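Local structure of 24-sterol C-methyltransferase (Haloferax volcanii, 6F5Z) at the interface of chains A and B. The protein is a putative S-adenosylmethionine-dependent methyltransferase that forms a holoenzyme with the small Trm112 activator protein, its substrate not being shown by the structure alone. Coordinates in Å, arbitrary orientation; residue numbers count along the deposited sequence, not the author numbering. Chains: chain A, 24-sterol C-methyltransferase; chain B, UPF0434 family protein.

The interface of chains A and B. Residues chain A 41, 64, 66, 99, 104; chain B 5, 8-9.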
loop_
_atom_site.group_PDB
_atom_site.type_symbol
_atom_site.label_atom_id
_atom_site.label_comp_id
_atom_site.label_asym_id
_atom_site.label_seq_id
_atom_site.Cartn_x
_atom_site.Cartn_y
_atom_site.Cartn_z
ATOM N N THR A 41 17.931 -2.279 1.506
ATOM C CA THR A 41 18.337 -3.329 0.570
ATOM C C THR A 41 17.056 -3.787 -0.152
ATOM O O THR A 41 16.071 -4.150 0.503
ATOM C CB THR A 41 18.900 -4.517 1.339
ATOM O OG1 THR A 41 20.139 -4.096 1.955
ATOM C CG2 THR A 41 19.219 -5.710 0.422
ATOM N N ARG A 64 21.565 -0.766 -1.319
ATOM C CA ARG A 64 21.977 -1.981 -2.003
ATOM C C ARG A 64 20.817 -2.469 -2.813
ATOM O O ARG A 64 19.708 -2.517 -2.307
ATOM C CB ARG A 64 22.323 -3.054 -0.956
ATOM C CG ARG A 64 23.365 -2.594 0.070
ATOM C CD ARG A 64 24.073 -3.750 0.719
ATOM N NE ARG A 64 23.170 -4.655 1.435
ATOM C CZ ARG A 64 23.588 -5.761 2.030
ATOM N NH1 ARG A 64 24.873 -6.084 2.014
ATOM N NH2 ARG A 64 22.729 -6.545 2.658
ATOM N N PHE A 66 19.639 -5.698 -5.675
ATOM C CA PHE A 66 19.963 -6.963 -6.343
ATOM C C PHE A 66 18.915 -7.164 -7.408
ATOM O O PHE A 66 17.736 -7.274 -7.072
ATOM C CB PHE A 66 19.894 -8.137 -5.378
ATOM C CG PHE A 66 20.920 -8.067 -4.277
ATOM C CD1 PHE A 66 20.681 -7.325 -3.134
ATOM C CD2 PHE A 66 22.105 -8.795 -4.363
ATOM C CE1 PHE A 66 21.611 -7.301 -2.081
ATOM C CE2 PHE A 66 23.013 -8.809 -3.296
ATOM C CZ PHE A 66 22.792 -8.019 -2.193
ATOM N N PHE A 99 18.944 -15.812 -1.146
ATOM C CA PHE A 99 19.150 -14.829 -0.075
ATOM C C PHE A 99 18.820 -15.427 1.281
ATOM O O PHE A 99 17.894 -16.257 1.403
ATOM C CB PHE A 99 18.256 -13.582 -0.286
ATOM C CG PHE A 99 18.538 -12.895 -1.587
ATOM C CD1 PHE A 99 19.580 -11.980 -1.692
ATOM C CD2 PHE A 99 17.774 -13.157 -2.706
ATOM C CE1 PHE A 99 19.846 -11.356 -2.900
ATOM C CE2 PHE A 99 18.065 -12.539 -3.927
ATOM C CZ PHE A 99 19.125 -11.677 -4.011
ATOM N N VAL A 104 16.357 -8.862 3.542
ATOM C CA VAL A 104 15.981 -7.882 2.512
ATOM C C VAL A 104 14.917 -6.933 3.042
ATOM O O VAL A 104 13.990 -7.404 3.687
ATOM C CB VAL A 104 15.483 -8.699 1.283
ATOM C CG1 VAL A 104 14.851 -7.809 0.211
ATOM C CG2 VAL A 104 16.630 -9.544 0.714
ATOM N N LEU B 5 28.212 -6.967 -0.762
ATOM C CA LEU B 5 26.806 -7.316 -1.022
ATOM C C LEU B 5 26.583 -8.812 -0.890
ATOM O O LEU B 5 25.446 -9.262 -0.804
ATOM C CB LEU B 5 26.384 -6.880 -2.439
ATOM C CG LEU B 5 25.829 -5.448 -2.613
ATOM C CD1 LEU B 5 26.715 -4.396 -1.971
ATOM C CD2 LEU B 5 25.675 -5.130 -4.073
ATOM N N ILE B 8 24.620 -11.473 2.273
ATOM C CA ILE B 8 23.278 -12.032 2.421
ATOM C C ILE B 8 22.963 -13.107 1.406
ATOM O O ILE B 8 21.822 -13.572 1.348
ATOM C CB ILE B 8 22.195 -10.936 2.440
ATOM C CG1 ILE B 8 22.124 -10.201 1.087
ATOM C CG2 ILE B 8 22.408 -10.001 3.644
ATOM C CD1 ILE B 8 20.832 -9.356 0.892
ATOM N N LEU B 9 23.937 -13.487 0.570
ATOM C CA LEU B 9 23.692 -14.551 -0.383
ATOM C C LEU B 9 23.835 -15.911 0.281
ATOM O O LEU B 9 24.613 -16.063 1.223
ATOM C CB LEU B 9 24.674 -14.465 -1.558
ATOM C CG LEU B 9 24.595 -13.191 -2.420
ATOM C CD1 LEU B 9 25.656 -13.240 -3.528
ATOM C CD2 LEU B 9 23.188 -13.020 -3.061
#
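B:Ile8 pushes its side chain into a hydrophobic notch of the methyltransferase, with CD1 at its leading end, 3.7 Å from CE1 on the rim of the A:Phe66 ring. The same methyl lies 3.9 Å from A:Phe99 CD1 and meets A:Thr41 CG2 tip to tip, while A:Val104 adds a more distant methyl behind it. With CG1 between the backbone N and the carbonyl carbon (chi1 65°) and the chain extended beyond it, CD1 reaches inward and CG2 faces the guanidinium of A:Arg64, 3.6 Å from NH2. The two phenylalanines meet edge to face: A:Phe99 brings CE1 over one face of the A:Phe66 ring, near its rim. B:Leu9 runs alongside A:Phe99, pointing the same way, with its CD2 displaced to one side of the ring plane near the same rim, 3.7 Å from CE1. The far end of A:Phe66 slides past B:Leu5, whose carbonyl O lies in the ring plane at its edge, 3.2 Å from CZ. A:Arg64 lays CD alongside B:Leu5 CD1 as the two side chains pass in opposite directions; the bend at chi3 (-60°) then turns NE back to A:Thr41 OG1, and that nearly straight 3.1 Å hydrogen bond, in the guanidinium plane, helps fix the group beside B:Ile8. Cutting A:Arg64 back to an alanine is likely to uncover one flank of B:Leu5 and B:Ile8 and leave the A:Thr41 hydroxyl without this donor. In the fold, strands 41-45 and 64-69 of the methyltransferase supply A:Thr41, A:Arg64 and A:Phe66, and the loop residue A:Phe99 makes an antiparallel bridge with B:Leu9, just past the activator's 3-10 helix 3-8, which carries B:Leu5 and B:Ile8.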